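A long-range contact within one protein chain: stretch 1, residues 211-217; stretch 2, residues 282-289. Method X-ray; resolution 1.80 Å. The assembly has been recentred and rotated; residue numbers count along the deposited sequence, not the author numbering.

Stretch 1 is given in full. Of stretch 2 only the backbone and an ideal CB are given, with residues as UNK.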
# COMPACT_ATOMS: atom_id res chain seq x y z
N ILE C 211 -37.37 8.44 -12.71
CA ILE C 211 -38.04 9.63 -12.19
C ILE C 211 -38.80 10.28 -13.34
O ILE C 211 -39.94 10.71 -13.18
CB ILE C 211 -37.04 10.65 -11.61
CG1 ILE C 211 -36.40 10.10 -10.34
CG2 ILE C 211 -37.76 11.96 -11.31
CD1 ILE C 211 -35.30 10.97 -9.77
N LEU C 212 -38.15 10.36 -14.50
CA LEU C 212 -38.75 10.97 -15.67
C LEU C 212 -39.95 10.15 -16.16
O LEU C 212 -40.94 10.71 -16.63
CB LEU C 212 -37.69 11.11 -16.78
CG LEU C 212 -36.57 12.10 -16.44
CD1 LEU C 212 -35.43 11.99 -17.45
CD2 LEU C 212 -37.13 13.51 -16.42
N ARG C 213 -39.87 8.83 -16.04
CA ARG C 213 -40.97 7.96 -16.46
C ARG C 213 -42.18 8.21 -15.57
O ARG C 213 -43.33 8.14 -16.02
CB ARG C 213 -40.57 6.48 -16.37
CG ARG C 213 -39.54 6.03 -17.40
CD ARG C 213 -39.46 4.51 -17.44
NE ARG C 213 -38.49 4.01 -18.41
CZ ARG C 213 -37.18 3.90 -18.20
NH1 ARG C 213 -36.66 4.25 -17.03
NH2 ARG C 213 -36.39 3.44 -19.15
N ALA C 214 -41.93 8.48 -14.29
CA ALA C 214 -43.01 8.74 -13.35
C ALA C 214 -43.65 10.08 -13.70
O ALA C 214 -44.88 10.18 -13.82
CB ALA C 214 -42.47 8.77 -11.93
N PHE C 215 -42.82 11.11 -13.84
CA PHE C 215 -43.30 12.45 -14.18
C PHE C 215 -44.08 12.36 -15.48
O PHE C 215 -45.15 12.96 -15.64
CB PHE C 215 -42.12 13.41 -14.37
CG PHE C 215 -41.42 13.78 -13.09
CD1 PHE C 215 -40.32 14.64 -13.12
CD2 PHE C 215 -41.86 13.30 -11.86
CE1 PHE C 215 -39.67 15.01 -11.94
CE2 PHE C 215 -41.22 13.67 -10.67
CZ PHE C 215 -40.13 14.53 -10.72
N GLU C 216 -43.52 11.60 -16.41
CA GLU C 216 -44.09 11.37 -17.73
C GLU C 216 -45.55 10.94 -17.65
O GLU C 216 -46.40 11.46 -18.36
CB GLU C 216 -43.27 10.29 -18.42
CG GLU C 216 -43.13 10.44 -19.91
CD GLU C 216 -42.12 9.46 -20.46
OE1 GLU C 216 -42.37 8.24 -20.37
OE2 GLU C 216 -41.07 9.90 -20.96
N GLN C 217 -45.83 9.97 -16.78
CA GLN C 217 -47.18 9.45 -16.61
C GLN C 217 -47.92 10.10 -15.45
O GLN C 217 -48.91 9.56 -14.97
CB GLN C 217 -47.13 7.94 -16.41
CG GLN C 217 -46.50 7.18 -17.56
CD GLN C 217 -46.50 5.67 -17.34
OE1 GLN C 217 -46.03 4.91 -18.19
NE2 GLN C 217 -47.01 5.24 -16.19
N UNK C 282 -38.23 21.40 -10.86
CA UNK C 282 -37.91 21.76 -12.24
C UNK C 282 -39.01 21.30 -13.18
O UNK C 282 -39.25 21.93 -14.21
CB UNK C 282 -36.57 21.15 -12.66
N UNK C 283 -39.68 20.21 -12.82
CA UNK C 283 -40.74 19.67 -13.65
C UNK C 283 -42.03 20.46 -13.49
O UNK C 283 -42.62 20.91 -14.47
CB UNK C 283 -40.98 18.20 -13.31
N UNK C 284 -42.47 20.62 -12.24
CA UNK C 284 -43.69 21.36 -11.98
C UNK C 284 -44.91 20.46 -11.96
O UNK C 284 -44.79 19.23 -11.88
CB UNK C 284 -43.87 22.46 -13.03
N UNK C 285 -46.09 21.07 -12.05
CA UNK C 285 -47.35 20.33 -12.04
C UNK C 285 -47.23 18.98 -12.72
O UNK C 285 -46.76 18.88 -13.86
CB UNK C 285 -48.45 21.15 -12.72
N UNK C 286 -47.65 17.94 -12.01
CA UNK C 286 -47.58 16.59 -12.55
C UNK C 286 -46.44 15.81 -11.95
O UNK C 286 -46.16 14.68 -12.37
CB UNK C 286 -47.44 16.63 -14.07
N UNK C 287 -45.76 16.40 -10.97
CA UNK C 287 -44.64 15.74 -10.32
C UNK C 287 -44.79 15.70 -8.80
O UNK C 287 -45.15 16.69 -8.17
CB UNK C 287 -43.33 16.45 -10.69
N UNK C 288 -44.50 14.54 -8.22
CA UNK C 288 -44.58 14.34 -6.77
C UNK C 288 -43.82 13.05 -6.46
O UNK C 288 -43.39 12.35 -7.38
CB UNK C 288 -46.03 14.27 -6.28
N UNK C 289 -43.65 12.75 -5.18
CA UNK C 289 -42.93 11.54 -4.80
C UNK C 289 -43.37 10.98 -3.46
O UNK C 289 -43.91 11.70 -2.63
CB UNK C 289 -41.43 11.82 -4.76

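Stretch 1 is the last part of a helix, and what it offers its partner is mainly apolar: the ring of Phe 215, with Leu 212 one turn earlier.

Position 282 is still helical, and its CA-to-CB bond runs sideways with nothing of stretch 1 within 5.5 Å of the ideal CB, so many residues would do; it is Tyr 282, whose end leads away and whose OH is hydrogen-bonded elsewhere in the structure.

Position 283 is different. Its CA-to-CB bond points toward stretch 1, and the ideal CB lies 3.6 Å from CD1 of Phe 215, with CB of Phe 215 and the end of Leu 212 farther along. No charge calls for an answer here; leucine, methionine or an aromatic would all suit, and a large flat group could span from Phe 215 to Leu 212. The residue is Trp 283, with chi1 t. CB of Phe 215 sits over its six-membered ring, 3.6 Å from the centroid and 15° off the normal, a CH-pi contact. The Phe 215 ring meets the five-membered ring obliquely, with CD1 of Phe 215 3.5 Å from CD2 of Trp 283. The far side of the indole reaches Leu 212, whose CD2 is 4.1 Å from CZ3 of Trp 283.

Position 284 ends the helix with phi 91° and psi -165°, where a CB would jam against the preceding carbonyl O. That strain calls for glycine, and Gly 284 is found. Position 285 is out of reach of stretch 1, so many residues would do; Glu 285 is poorly ordered.

At 286, phi is again positive, 104°, and a CB would once more press on the carbonyl O before it. The backbone alone explains Gly 286, which passes close to the helix end, its O 3.8 Å from O of Phe 215, with no hydrogen bond between them.

Position 287 points toward stretch 1, and its ideal CB is already a tight 3.5 Å from CE2 of Phe 215. A small apolar side chain fits best. Ala 287 places its methyl over one face of the Phe 215 ring, 3.6 Å from the centroid and 18° off the normal, a second CH-pi contact.

At 288 the CB points away, leaving the side chain free of stretch 1; small or polar residues are reasonable. Ser 288 contributes its backbone instead, its O lying near the plane of the Phe 215 ring at the edge, 4.2 Å from CE2 of Phe 215. Position 289, in a strand, points sideways and is unconstrained here; Trp 289 leads its indole away.

Stretch 2 (282-289) YWGEGASW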
# COMPACT_ATOMS: atom_id res chain seq x y z
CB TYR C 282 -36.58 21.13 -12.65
CG TYR C 282 -35.38 21.70 -11.93
CD1 TYR C 282 -34.15 21.07 -11.98
CD2 TYR C 282 -35.49 22.90 -11.21
CE1 TYR C 282 -33.04 21.60 -11.32
CE2 TYR C 282 -34.39 23.44 -10.56
CZ TYR C 282 -33.17 22.78 -10.61
OH TYR C 282 -32.08 23.31 -9.95
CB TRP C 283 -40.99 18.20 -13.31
CG TRP C 283 -41.93 17.54 -14.27
CD1 TRP C 283 -43.30 17.51 -14.20
CD2 TRP C 283 -41.58 16.84 -15.47
NE1 TRP C 283 -43.82 16.84 -15.28
CE2 TRP C 283 -42.79 16.42 -16.08
CE3 TRP C 283 -40.36 16.53 -16.09
CZ2 TRP C 283 -42.81 15.70 -17.28
CZ3 TRP C 283 -40.39 15.82 -17.29
CH2 TRP C 283 -41.61 15.41 -17.87
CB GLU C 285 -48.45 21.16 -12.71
CG GLU C 285 -48.77 22.45 -11.97
CD GLU C 285 -49.92 23.21 -12.60
OE1 GLU C 285 -51.03 22.65 -12.68
OE2 GLU C 285 -49.71 24.38 -13.01
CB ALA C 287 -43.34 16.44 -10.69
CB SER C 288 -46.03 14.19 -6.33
OG SER C 288 -46.57 12.95 -6.76
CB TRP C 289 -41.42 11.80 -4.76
CG TRP C 289 -41.03 12.87 -3.79
CD1 TRP C 289 -41.17 14.22 -3.96
CD2 TRP C 289 -40.43 12.69 -2.51
NE1 TRP C 289 -40.69 14.89 -2.86
CE2 TRP C 289 -40.23 13.98 -1.95
CE3 TRP C 289 -40.03 11.57 -1.76
CZ2 TRP C 289 -39.65 14.17 -0.69
CZ3 TRP C 289 -39.46 11.77 -0.51
CH2 TRP C 289 -39.28 13.06 0.01
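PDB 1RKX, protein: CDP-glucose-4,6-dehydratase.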